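PDB 5JOZ: Non-reducing end alpha-L-arabinofuranosidase BoGH43B from Bacteroides ovatus, which removes terminal non-reducing alpha-L-arabinofuranose residues from xyloglucan side branches, converting S units to X units during xyloglucan breakdown. Local coordinates for residues 443-449 with 461-466; 387-391 with 437-441; 51-55 with 320-324; 351-355 with 395-400; 376-380 with 492-496. One frame throughout, in Å; residues are numbered along the deposited sequence.

Interaction 1 (443-449 with 461-466); sequences TETTYTF and GTASTR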
# COMPACT_ATOMS: atom_id res chain seq x y z
N THR A 443 4.61 -3.12 -19.76
CA THR A 443 5.30 -1.85 -20.02
C THR A 443 4.45 -0.77 -19.37
O THR A 443 3.36 -1.07 -18.88
CB THR A 443 5.39 -1.54 -21.53
OG1 THR A 443 4.08 -1.26 -22.03
CG2 THR A 443 6.01 -2.71 -22.29
N GLU A 444 4.92 0.48 -19.42
CA GLU A 444 4.18 1.64 -18.90
C GLU A 444 2.75 1.72 -19.42
O GLU A 444 1.83 2.06 -18.66
CB GLU A 444 4.90 2.94 -19.24
CG GLU A 444 6.11 3.22 -18.37
CD GLU A 444 6.93 4.39 -18.88
OE1 GLU A 444 7.60 4.21 -19.92
OE2 GLU A 444 6.92 5.47 -18.24
N THR A 445 2.56 1.38 -20.69
CA THR A 445 1.26 1.50 -21.36
C THR A 445 0.48 0.19 -21.49
O THR A 445 -0.75 0.21 -21.49
CB THR A 445 1.45 2.07 -22.79
OG1 THR A 445 2.33 1.21 -23.53
CG2 THR A 445 2.06 3.48 -22.75
N THR A 446 1.17 -0.94 -21.63
CA THR A 446 0.51 -2.19 -22.05
C THR A 446 0.89 -3.41 -21.22
O THR A 446 2.06 -3.61 -20.86
CB THR A 446 0.81 -2.51 -23.54
OG1 THR A 446 2.22 -2.66 -23.73
CG2 THR A 446 0.30 -1.39 -24.45
N TYR A 447 -0.13 -4.20 -20.91
CA TYR A 447 0.05 -5.55 -20.40
C TYR A 447 -0.13 -6.46 -21.57
O TYR A 447 -1.06 -6.27 -22.36
CB TYR A 447 -1.04 -5.89 -19.39
CG TYR A 447 -0.99 -5.10 -18.12
CD1 TYR A 447 -0.02 -5.36 -17.16
CD2 TYR A 447 -1.95 -4.13 -17.84
CE1 TYR A 447 0.02 -4.66 -15.96
CE2 TYR A 447 -1.93 -3.43 -16.64
CZ TYR A 447 -0.93 -3.70 -15.71
OH TYR A 447 -0.89 -3.00 -14.53
N THR A 448 0.76 -7.45 -21.70
CA THR A 448 0.64 -8.50 -22.70
C THR A 448 0.54 -9.85 -21.98
O THR A 448 1.28 -10.10 -21.04
CB THR A 448 1.83 -8.47 -23.68
OG1 THR A 448 1.92 -7.17 -24.26
CG2 THR A 448 1.65 -9.50 -24.82
N PHE A 449 -0.39 -10.68 -22.44
CA PHE A 449 -0.76 -11.94 -21.79
C PHE A 449 -0.38 -13.14 -22.68
O PHE A 449 -0.78 -13.19 -23.85
CB PHE A 449 -2.27 -11.96 -21.54
CG PHE A 449 -2.75 -10.82 -20.69
CD1 PHE A 449 -3.14 -9.61 -21.26
CD2 PHE A 449 -2.80 -10.96 -19.30
CE1 PHE A 449 -3.57 -8.56 -20.46
CE2 PHE A 449 -3.23 -9.91 -18.50
CZ PHE A 449 -3.62 -8.71 -19.07
N GLY A 461 -3.27 -11.96 -26.02
CA GLY A 461 -3.92 -10.64 -26.04
C GLY A 461 -3.16 -9.58 -25.24
O GLY A 461 -2.19 -9.89 -24.54
N THR A 462 -3.61 -8.34 -25.38
CA THR A 462 -3.03 -7.18 -24.70
C THR A 462 -4.12 -6.36 -24.04
O THR A 462 -5.30 -6.49 -24.40
CB THR A 462 -2.30 -6.22 -25.67
OG1 THR A 462 -3.21 -5.86 -26.72
CG2 THR A 462 -1.07 -6.87 -26.25
N ALA A 463 -3.71 -5.51 -23.10
CA ALA A 463 -4.63 -4.55 -22.48
C ALA A 463 -3.87 -3.31 -22.01
O ALA A 463 -2.66 -3.36 -21.79
CB ALA A 463 -5.37 -5.20 -21.32
N SER A 464 -4.59 -2.19 -21.89
CA SER A 464 -3.97 -0.93 -21.48
C SER A 464 -3.82 -0.82 -19.96
O SER A 464 -4.70 -1.21 -19.19
CB SER A 464 -4.81 0.26 -21.98
OG SER A 464 -6.05 0.34 -21.31
N THR A 465 -2.69 -0.26 -19.53
CA THR A 465 -2.50 0.14 -18.14
C THR A 465 -3.40 1.33 -17.79
O THR A 465 -3.84 1.48 -16.64
CB THR A 465 -1.04 0.52 -17.87
OG1 THR A 465 -0.63 1.56 -18.76
CG2 THR A 465 -0.12 -0.68 -18.04
N ARG A 466 -3.68 2.16 -18.79
CA ARG A 466 -4.59 3.31 -18.67
C ARG A 466 -5.99 2.94 -18.16
O ARG A 466 -6.55 3.65 -17.32
CB ARG A 466 -4.71 3.98 -20.04
CG ARG A 466 -5.45 5.30 -20.08
CD ARG A 466 -5.74 5.67 -21.52
NE ARG A 466 -6.64 4.69 -22.13
CZ ARG A 466 -7.04 4.70 -23.40
NH1 ARG A 466 -6.66 5.66 -24.24
NH2 ARG A 466 -7.86 3.74 -23.83
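Thr465 turns its hydroxyl between its own backbone N and carbonyl carbon (chi1 57°) and puts CG2 anti to the carbonyl carbon, over the Tyr447 ring, which is swung to meet it by a CG likewise anti to its carbonyl carbon (chi1 -67°). The two side chains cross at about a right angle. CG2 stands over one face of the ring, toward its rim and 4.0 Å from the centroid, a CH-pi contact, while OG1 donates a short hydrogen bond to Glu444 O. Thr465 N adds a nearly straight bond to Thr445 O (2.8 Å), approaching from above the carbonyl plane. A valine here would probably leave Glu444 O without its hydroxyl donor. Farther along, Tyr447 and Ala463 exchange both backbone bonds, Tyr447 N reaching Ala463 O at 2.8 Å, and Phe449 N binds Gly461 O at 2.9 Å. The Phe449 ring offers its edge to Ala463, CE1 to CB 3.9 Å. Thr448 and Thr462 lie side by side on the other face. Gln365 takes the Tyr447 hydroxyl. Alternating hydrogen-bonded and non-hydrogen-bonded pairs join the consecutive strands 446-453 and 456-464 as an antiparallel beta hairpin of the concanavalin A-like domain.

Interaction 2 (387-391 with 437-441); sequences AGLVV and ILSIT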
# COMPACT_ATOMS: atom_id res chain seq x y z
N ALA A 387 -9.13 -20.62 -13.00
CA ALA A 387 -7.99 -20.30 -12.16
C ALA A 387 -6.84 -19.83 -13.04
O ALA A 387 -6.70 -20.26 -14.19
CB ALA A 387 -7.56 -21.50 -11.34
N GLY A 388 -6.01 -18.95 -12.49
CA GLY A 388 -4.90 -18.39 -13.22
C GLY A 388 -4.37 -17.15 -12.55
O GLY A 388 -4.30 -17.11 -11.32
N LEU A 389 -4.01 -16.16 -13.36
CA LEU A 389 -3.46 -14.89 -12.90
C LEU A 389 -4.40 -13.74 -13.19
O LEU A 389 -5.13 -13.76 -14.18
CB LEU A 389 -2.11 -14.60 -13.55
CG LEU A 389 -1.04 -15.67 -13.37
CD1 LEU A 389 0.25 -15.23 -14.03
CD2 LEU A 389 -0.82 -16.03 -11.90
N VAL A 390 -4.38 -12.74 -12.31
CA VAL A 390 -5.24 -11.57 -12.44
C VAL A 390 -4.44 -10.28 -12.22
O VAL A 390 -3.61 -10.21 -11.31
CB VAL A 390 -6.44 -11.64 -11.46
CG1 VAL A 390 -7.27 -10.35 -11.49
CG2 VAL A 390 -7.30 -12.84 -11.80
N VAL A 391 -4.70 -9.30 -13.08
CA VAL A 391 -4.27 -7.92 -12.88
C VAL A 391 -5.49 -7.26 -12.28
O VAL A 391 -6.51 -7.09 -12.95
CB VAL A 391 -3.88 -7.25 -14.22
CG1 VAL A 391 -3.40 -5.83 -14.01
CG2 VAL A 391 -2.80 -8.07 -14.93
N ILE A 437 2.07 -22.72 -18.15
CA ILE A 437 2.76 -21.53 -17.70
C ILE A 437 1.95 -20.37 -18.21
O ILE A 437 1.81 -20.20 -19.42
CB ILE A 437 4.20 -21.43 -18.24
CG1 ILE A 437 5.03 -22.61 -17.71
CG2 ILE A 437 4.81 -20.09 -17.83
CD1 ILE A 437 6.43 -22.69 -18.29
N LEU A 438 1.41 -19.60 -17.27
CA LEU A 438 0.68 -18.38 -17.57
C LEU A 438 1.60 -17.23 -17.31
O LEU A 438 2.31 -17.23 -16.31
CB LEU A 438 -0.55 -18.25 -16.68
CG LEU A 438 -1.64 -19.30 -16.85
CD1 LEU A 438 -2.74 -18.98 -15.87
CD2 LEU A 438 -2.19 -19.35 -18.27
N SER A 439 1.57 -16.24 -18.18
CA SER A 439 2.58 -15.19 -18.19
C SER A 439 1.95 -13.82 -18.48
O SER A 439 1.08 -13.70 -19.34
CB SER A 439 3.66 -15.57 -19.21
OG SER A 439 4.92 -15.05 -18.86
N ILE A 440 2.34 -12.81 -17.70
CA ILE A 440 1.92 -11.43 -17.91
C ILE A 440 3.16 -10.58 -17.94
O ILE A 440 3.95 -10.62 -17.00
CB ILE A 440 1.03 -10.91 -16.77
CG1 ILE A 440 -0.23 -11.77 -16.63
CG2 ILE A 440 0.66 -9.44 -17.01
CD1 ILE A 440 -0.88 -11.66 -15.27
N THR A 441 3.34 -9.83 -19.02
CA THR A 441 4.46 -8.93 -19.16
C THR A 441 3.89 -7.52 -19.25
O THR A 441 2.76 -7.31 -19.72
CB THR A 441 5.33 -9.26 -20.40
OG1 THR A 441 4.65 -8.90 -21.60
CG2 THR A 441 5.68 -10.73 -20.43
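Leu438 reaches across the layer between two sheets and sets its CD1 against the backbone of Gly388, 3.5 Å from CA. Its CG is anti to the carbonyl carbon (chi1 -65°) and the chain beyond is extended, which carries the methyl the full distance to the facing strand. Gly388 lies where its chain turns a corner, and a beta carbon there would run into this methyl, so the leucine packs on bare main chain. Nearer its root, Leu438 meets Leu389: the CD1 of Leu389 comes down to 4.1 Å from Leu438 CB and 3.7 Å from Leu438 O. Ser439, next in sequence, turns its side chain from the interface, toward Ser373 and Glu450. Ile440 returns to the apolar layer and carries much of it through one methyl. Its CD1 lies 3.6 Å from Leu389 CB and 3.9 Å from Leu389 CD1, the two side chains sliding past each other in opposite directions, and it also reaches Val391 CG2 at 4.1 Å. No hydrogen bond crosses between the segments; the sheets are held here by van der Waals packing of aliphatic side chains on each other and on main chain. The axes of 389-391 and 437-441 pass 8.4 Å apart at 16°, nearly aligned, as facing layers of a beta sandwich can be. Strand 436-442 is paired within its sheet to 370-377 and 446-453, while strand 389-392 is flanked in the opposing sheet by 397-406 and 480-486, whose Leu401 and Ile481 also touch Leu438 and Ile440, respectively.

Interaction 3 (51-55 with 320-324); sequences KLIGH and GLDWT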
# COMPACT_ATOMS: atom_id res chain seq x y z
N LYS A 51 13.35 -3.24 3.64
CA LYS A 51 13.02 -4.65 3.67
C LYS A 51 11.73 -4.82 4.45
O LYS A 51 11.58 -4.26 5.54
CB LYS A 51 14.13 -5.45 4.37
CG LYS A 51 13.87 -6.95 4.49
CD LYS A 51 15.11 -7.72 4.93
CE LYS A 51 15.27 -9.04 4.17
NZ LYS A 51 14.42 -10.12 4.72
N LEU A 52 10.82 -5.63 3.89
CA LEU A 52 9.54 -5.92 4.53
C LEU A 52 9.82 -6.93 5.64
O LEU A 52 10.45 -7.95 5.39
CB LEU A 52 8.58 -6.51 3.50
CG LEU A 52 7.16 -6.87 3.92
CD1 LEU A 52 6.40 -5.66 4.44
CD2 LEU A 52 6.44 -7.49 2.73
N ILE A 53 9.37 -6.62 6.86
CA ILE A 53 9.59 -7.52 8.03
C ILE A 53 8.33 -8.05 8.71
O ILE A 53 8.40 -9.00 9.48
CB ILE A 53 10.50 -6.86 9.11
CG1 ILE A 53 9.88 -5.57 9.67
CG2 ILE A 53 11.89 -6.58 8.55
CD1 ILE A 53 10.43 -5.23 11.04
N GLY A 54 7.18 -7.43 8.44
CA GLY A 54 5.93 -7.88 9.04
C GLY A 54 4.81 -6.96 8.62
O GLY A 54 4.97 -6.13 7.72
N HIS A 55 3.66 -7.13 9.26
CA HIS A 55 2.52 -6.25 9.08
C HIS A 55 1.95 -5.94 10.45
O HIS A 55 1.93 -6.81 11.33
CB HIS A 55 1.47 -6.93 8.19
CG HIS A 55 1.98 -7.28 6.82
ND1 HIS A 55 2.82 -8.35 6.60
CD2 HIS A 55 1.79 -6.70 5.62
CE1 HIS A 55 3.13 -8.40 5.32
NE2 HIS A 55 2.51 -7.42 4.70
N GLY A 320 5.50 -16.10 1.82
CA GLY A 320 6.27 -14.88 1.73
C GLY A 320 5.44 -13.65 2.07
O GLY A 320 4.26 -13.55 1.71
N LEU A 321 6.09 -12.71 2.76
CA LEU A 321 5.44 -11.53 3.34
C LEU A 321 4.79 -10.61 2.31
O LEU A 321 3.83 -9.94 2.64
CB LEU A 321 6.44 -10.75 4.21
CG LEU A 321 6.92 -11.44 5.50
CD1 LEU A 321 8.05 -10.67 6.15
CD2 LEU A 321 5.77 -11.60 6.49
N ASP A 322 5.32 -10.60 1.08
CA ASP A 322 4.79 -9.79 -0.03
C ASP A 322 3.40 -10.28 -0.49
O ASP A 322 2.63 -9.49 -1.06
CB ASP A 322 5.74 -9.82 -1.26
CG ASP A 322 7.11 -9.14 -1.00
OD1 ASP A 322 7.16 -7.92 -0.77
OD2 ASP A 322 8.14 -9.83 -1.06
N TRP A 323 3.09 -11.56 -0.26
CA TRP A 323 1.79 -12.13 -0.68
C TRP A 323 0.65 -11.52 0.11
O TRP A 323 0.75 -11.31 1.32
CB TRP A 323 1.78 -13.66 -0.62
CG TRP A 323 2.70 -14.24 -1.66
CD1 TRP A 323 3.84 -14.94 -1.45
CD2 TRP A 323 2.55 -14.10 -3.07
NE1 TRP A 323 4.42 -15.28 -2.66
CE2 TRP A 323 3.64 -14.77 -3.67
CE3 TRP A 323 1.60 -13.49 -3.90
CZ2 TRP A 323 3.81 -14.83 -5.05
CZ3 TRP A 323 1.76 -13.55 -5.27
CH2 TRP A 323 2.86 -14.22 -5.83
N THR A 324 -0.44 -11.24 -0.61
CA THR A 324 -1.51 -10.39 -0.11
C THR A 324 -2.89 -10.91 -0.53
O THR A 324 -3.08 -11.36 -1.66
CB THR A 324 -1.32 -8.95 -0.67
OG1 THR A 324 0.05 -8.56 -0.52
CG2 THR A 324 -2.17 -7.98 0.09
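Leu52 and Leu321 meet at the seam between the two domains of the enzyme, the five-bladed beta-propeller characteristic of family 43 and the concanavalin A-like beta sandwich that follows it. Strand 51-55 is the outermost strand of the first propeller blade, and the partner is a type I beta turn, Gly320 to Trp323, closed by a bond from Trp323 N to Gly320 O. Leu321, at the second position of that turn, makes most of the contact. Its CB faces the CD2 of Leu52 at 3.6 Å, and the same CD2 also lies 3.6 Å from the carbonyl carbon of Leu321, so one methyl covers both the root of the side chain and its peptide. Leu52 gets there with CG anti to its backbone N (chi1 -179°) and CD2 directed at the turn. At the other end, Leu321 CD1 rests on strand backbone, 3.7 Å from Ile53 C and 3.7 Å from Leu52 O. Here the strand carries a classic beta bulge, with Ile53 and Gly54 both opposite Val41. No hydrogen bond crosses; Asp322 OD1 also packs on Leu52 CD2 at 3.6 Å. Trp323 ties the turn to the sandwich, its NE1 bonded to Asp312 and its ring taking a cation-pi contact from Arg363. Thr324 OG1 braces the loop itself, donating to Asp322 O at 2.8 Å. The imidazole of His55 closes the seam with its rim, CE1 lying 3.2 Å from Leu321 O, near the plane of the ring.

Interaction 4 (351-355 with 395-400); sequences NFTTN and DKNHYD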
# COMPACT_ATOMS: atom_id res chain seq x y z
N ASN A 351 -16.45 -14.72 -6.00
CA ASN A 351 -15.60 -13.97 -6.94
C ASN A 351 -15.44 -12.52 -6.43
O ASN A 351 -15.63 -12.28 -5.23
CB ASN A 351 -16.11 -14.08 -8.40
CG ASN A 351 -17.52 -13.51 -8.61
OD1 ASN A 351 -17.99 -12.63 -7.88
ND2 ASN A 351 -18.20 -14.02 -9.63
N PHE A 352 -15.07 -11.57 -7.29
CA PHE A 352 -14.86 -10.18 -6.86
C PHE A 352 -16.16 -9.39 -6.60
O PHE A 352 -16.15 -8.38 -5.91
CB PHE A 352 -14.01 -9.41 -7.88
CG PHE A 352 -12.67 -10.04 -8.15
CD1 PHE A 352 -11.69 -10.09 -7.16
CD2 PHE A 352 -12.37 -10.57 -9.40
CE1 PHE A 352 -10.45 -10.67 -7.41
CE2 PHE A 352 -11.13 -11.15 -9.66
CZ PHE A 352 -10.17 -11.20 -8.66
N THR A 353 -17.27 -9.88 -7.16
CA THR A 353 -18.57 -9.19 -7.14
C THR A 353 -19.21 -9.04 -5.75
O THR A 353 -20.18 -8.28 -5.61
CB THR A 353 -19.59 -9.91 -8.06
OG1 THR A 353 -18.93 -10.32 -9.27
CG2 THR A 353 -20.78 -9.02 -8.42
N THR A 354 -18.71 -9.75 -4.74
CA THR A 354 -19.10 -9.50 -3.34
C THR A 354 -17.98 -8.82 -2.57
O THR A 354 -16.84 -8.75 -3.03
CB THR A 354 -19.47 -10.80 -2.60
OG1 THR A 354 -18.35 -11.69 -2.58
CG2 THR A 354 -20.68 -11.47 -3.26
N ASN A 355 -18.32 -8.34 -1.39
CA ASN A 355 -17.36 -7.78 -0.45
C ASN A 355 -17.04 -8.79 0.68
O ASN A 355 -17.36 -8.57 1.85
CB ASN A 355 -17.88 -6.45 0.13
CG ASN A 355 -17.93 -5.33 -0.89
OD1 ASN A 355 -17.60 -5.50 -2.06
ND2 ASN A 355 -18.35 -4.15 -0.44
N ASP A 395 -12.61 -4.36 -7.56
CA ASP A 395 -13.62 -5.40 -7.82
C ASP A 395 -14.31 -5.30 -9.18
O ASP A 395 -14.83 -6.28 -9.67
CB ASP A 395 -14.69 -5.41 -6.71
CG ASP A 395 -14.13 -5.83 -5.34
OD1 ASP A 395 -13.01 -6.39 -5.29
OD2 ASP A 395 -14.83 -5.62 -4.31
N LYS A 396 -14.33 -4.10 -9.76
CA LYS A 396 -14.98 -3.83 -11.04
C LYS A 396 -14.00 -3.68 -12.20
O LYS A 396 -14.44 -3.54 -13.33
CB LYS A 396 -15.83 -2.53 -10.92
CG LYS A 396 -16.95 -2.60 -9.89
CD LYS A 396 -17.64 -1.27 -9.66
CE LYS A 396 -18.73 -1.42 -8.59
NZ LYS A 396 -19.34 -0.13 -8.17
N ASN A 397 -12.69 -3.69 -11.93
CA ASN A 397 -11.69 -3.42 -12.97
C ASN A 397 -10.48 -4.33 -12.80
O ASN A 397 -9.68 -4.16 -11.88
CB ASN A 397 -11.30 -1.95 -12.95
CG ASN A 397 -12.42 -1.03 -13.45
OD1 ASN A 397 -12.54 -0.76 -14.65
ND2 ASN A 397 -13.22 -0.54 -12.52
N HIS A 398 -10.36 -5.30 -13.69
CA HIS A 398 -9.34 -6.34 -13.58
C HIS A 398 -9.25 -7.15 -14.86
O HIS A 398 -10.27 -7.40 -15.50
CB HIS A 398 -9.65 -7.29 -12.42
CG HIS A 398 -11.01 -7.91 -12.49
ND1 HIS A 398 -11.24 -9.14 -13.09
CD2 HIS A 398 -12.22 -7.49 -12.04
CE1 HIS A 398 -12.52 -9.44 -13.00
NE2 HIS A 398 -13.14 -8.46 -12.37
N TYR A 399 -8.03 -7.59 -15.19
CA TYR A 399 -7.79 -8.44 -16.36
C TYR A 399 -7.47 -9.84 -15.89
O TYR A 399 -6.57 -10.01 -15.08
CB TYR A 399 -6.62 -7.91 -17.18
CG TYR A 399 -6.74 -6.46 -17.62
CD1 TYR A 399 -7.92 -5.97 -18.18
CD2 TYR A 399 -5.66 -5.59 -17.50
CE1 TYR A 399 -8.02 -4.66 -18.60
CE2 TYR A 399 -5.75 -4.26 -17.92
CZ TYR A 399 -6.93 -3.81 -18.48
OH TYR A 399 -7.02 -2.50 -18.91
N ASP A 400 -8.19 -10.83 -16.41
CA ASP A 400 -8.11 -12.20 -15.92
C ASP A 400 -7.49 -13.15 -16.94
O ASP A 400 -8.09 -13.43 -17.97
CB ASP A 400 -9.53 -12.70 -15.60
CG ASP A 400 -10.18 -11.96 -14.45
OD1 ASP A 400 -9.50 -11.19 -13.73
OD2 ASP A 400 -11.40 -12.15 -14.27
O HOH W 1 -13.65 -8.71 -3.91
O HOH W 2 -16.09 -3.30 -3.32
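Phe352 and His398 supply the aromatic part of this contact. The phenylalanine turns an edge to one face of the imidazole, an edge-to-face pair with centroids 4.7 Å apart and planes at 53°; CD2 leads, 3.7 Å from His398 NE2. Having its CG between backbone N and carbonyl carbon (chi1 55°), the histidine presents that face to the incoming ring. Direct hydrogen bonds lie within each segment. His398 ND1 donates to the syn side of Asp400 OD1 at 2.8 Å, the oxygen being near the imidazole plane, which fixes the ring's rotation and would probably polarise it; the other carboxylate oxygen has a salt bridge with Arg415. In the facing loop, Asn351 OD1 accepts from both N and OG1 of Thr353, on the same face of its amide, forming an Asx turn. Water carries the polar link between segments. One molecule spans Asn355 OD1 (3.0 Å) and Asp395 OD2 (2.8 Å). Another lies 3.2 Å from Phe352 O and 2.8 Å from Asp395 OD1, though it has more acceptors in reach than protons to give. Charge is the last ingredient: the Asp395 carboxylate, set close to Phe352 O, has salt bridges with Arg392 through OD1 and with Arg327 through OD2. Asn355 extends the network to the propeller through Gly67. The loop between strands 343-345 and 359-364 thus lies against one sheet of the sandwich, where Phe352 packs on Val390 of strand 389-392, His398 of strand 397-406 and, ring stacked on ring, Tyr484 of strand 480-486.

Interaction 5 (376-380 with 492-496); sequences VNFIP and NTNPA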
# COMPACT_ATOMS: atom_id res chain seq x y z
N VAL A 376 1.11 -23.56 -13.37
CA VAL A 376 -0.11 -23.97 -12.68
C VAL A 376 -0.67 -25.28 -13.25
O VAL A 376 -0.64 -25.52 -14.47
CB VAL A 376 -1.17 -22.84 -12.71
CG1 VAL A 376 -1.55 -22.46 -14.14
CG2 VAL A 376 -2.41 -23.21 -11.90
N ASN A 377 -1.14 -26.12 -12.35
CA ASN A 377 -1.87 -27.33 -12.68
C ASN A 377 -3.33 -27.07 -12.32
O ASN A 377 -3.66 -26.86 -11.15
CB ASN A 377 -1.31 -28.53 -11.88
CG ASN A 377 -1.89 -29.87 -12.34
OD1 ASN A 377 -2.23 -30.06 -13.50
ND2 ASN A 377 -1.99 -30.81 -11.41
N PHE A 378 -4.21 -27.06 -13.32
CA PHE A 378 -5.64 -26.85 -13.07
C PHE A 378 -6.52 -27.52 -14.10
O PHE A 378 -6.50 -27.14 -15.27
CB PHE A 378 -5.99 -25.35 -12.99
CG PHE A 378 -7.44 -25.09 -12.69
CD1 PHE A 378 -8.02 -25.58 -11.51
CD2 PHE A 378 -8.25 -24.39 -13.57
CE1 PHE A 378 -9.37 -25.37 -11.24
CE2 PHE A 378 -9.60 -24.17 -13.30
CZ PHE A 378 -10.15 -24.65 -12.13
N ILE A 379 -7.31 -28.50 -13.66
CA ILE A 379 -8.28 -29.18 -14.50
C ILE A 379 -9.68 -28.68 -14.14
O ILE A 379 -10.19 -29.02 -13.08
CB ILE A 379 -8.23 -30.72 -14.31
CG1 ILE A 379 -6.81 -31.26 -14.56
CG2 ILE A 379 -9.26 -31.41 -15.21
CD1 ILE A 379 -6.26 -30.99 -15.96
N PRO A 380 -10.28 -27.83 -15.00
CA PRO A 380 -11.67 -27.45 -14.77
C PRO A 380 -12.62 -28.52 -15.29
O PRO A 380 -12.35 -29.10 -16.34
CB PRO A 380 -11.82 -26.16 -15.57
CG PRO A 380 -10.85 -26.29 -16.69
CD PRO A 380 -9.72 -27.16 -16.19
N ASN A 492 -14.87 -24.67 -7.00
CA ASN A 492 -14.14 -25.43 -8.01
C ASN A 492 -14.08 -26.88 -7.55
O ASN A 492 -13.87 -27.15 -6.37
CB ASN A 492 -12.70 -24.90 -8.25
CG ASN A 492 -12.64 -23.73 -9.23
OD1 ASN A 492 -13.62 -23.38 -9.87
ND2 ASN A 492 -11.46 -23.12 -9.34
N THR A 493 -14.27 -27.81 -8.48
CA THR A 493 -14.21 -29.25 -8.18
C THR A 493 -12.79 -29.62 -7.74
O THR A 493 -12.61 -30.29 -6.73
CB THR A 493 -14.60 -30.10 -9.40
OG1 THR A 493 -13.82 -29.69 -10.53
CG2 THR A 493 -16.09 -29.93 -9.74
N ASN A 494 -11.81 -29.15 -8.51
CA ASN A 494 -10.40 -29.43 -8.26
C ASN A 494 -9.62 -28.20 -7.79
O ASN A 494 -9.96 -27.07 -8.12
CB ASN A 494 -9.73 -29.92 -9.55
CG ASN A 494 -10.36 -31.18 -10.10
OD1 ASN A 494 -10.63 -32.14 -9.37
ND2 ASN A 494 -10.59 -31.20 -11.41
N PRO A 495 -8.54 -28.43 -7.04
CA PRO A 495 -7.66 -27.34 -6.70
C PRO A 495 -6.82 -26.87 -7.89
O PRO A 495 -6.61 -27.62 -8.84
CB PRO A 495 -6.75 -27.95 -5.63
CG PRO A 495 -6.76 -29.41 -5.90
CD PRO A 495 -8.13 -29.71 -6.43
N ALA A 496 -6.36 -25.62 -7.83
CA ALA A 496 -5.37 -25.09 -8.76
C ALA A 496 -4.03 -25.04 -8.02
O ALA A 496 -3.91 -24.35 -7.02
CB ALA A 496 -5.77 -23.71 -9.23
O HOH W 3 -6.32 -29.72 -10.89
O HOH W 4 -12.02 -27.78 -11.17
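Phe378 packs against Asn492, Asn494 and Ala496 where strand 370-377 ends beside the loop leading into strand 496-505, the two strands being antiparallel neighbours in one sheet of the concanavalin A-like sandwich. Its side chain can be followed outward atom by atom. CB lies 4.1 Å from the CB of Ala496. With CG anti to the backbone N (chi1 -178°), the ring then extends along the incoming loop. CD1 touches Ala496 CB at 3.7 Å and Pro495 O at 3.6 Å, CE1 meets Asn494 O at 3.6 Å, and both carbonyl oxygens lie at the ring's edge, near its plane, where aromatic C-H groups are weakly positive. At the tip, CZ is 3.4 Å from Asn492 ND2. The two side chains cross at about a right angle, with the amide plane turned 35° from the ring plane, and the amide nitrogen is held by Glu386 O. An alanine at this place would probably open a gap beside Ala496 and leave the Asn492 amide without its aromatic neighbour. The strand's main chain adds its own links: Ala496 CA makes a C-H...O contact with Asn377 O, and a water joins Ile379 N to Pro495 O. Ile379 O is gripped twice, by a second water (2.9 Å) that also accepts from Asn494 N, and by the side chain of Asn494. That last bond, ND2 to Ile379 O at 2.8 Å, is almost straight (171°), with the oxygen in the plane of the amide and the nitrogen tilted somewhat from the carbonyl plane.

How the interactions relate
Four of the five contacts belong to the sandwich domain, and their chemistry follows their depth. Interaction 2 is a buried, apolar contact between its two sheets, and its neighbours touch it: interaction 1 extends the same sheet, Thr448 N to Thr441 O at 2.8 Å, interaction 4 continues the opposing one through Val391 O and Tyr399 N, and interaction 5 adds Ala496 against Ala387. Tyr399 also reaches the hairpin of interaction 1, its OH meeting Ser464 O. The partly buried contacts add polar links to their packing: backbone pairing in 1, bridging waters in 4, an asparagine bond and waters in 5. Interaction 3 stands apart, touching none of the others and joining sandwich to propeller chiefly through leucine packing.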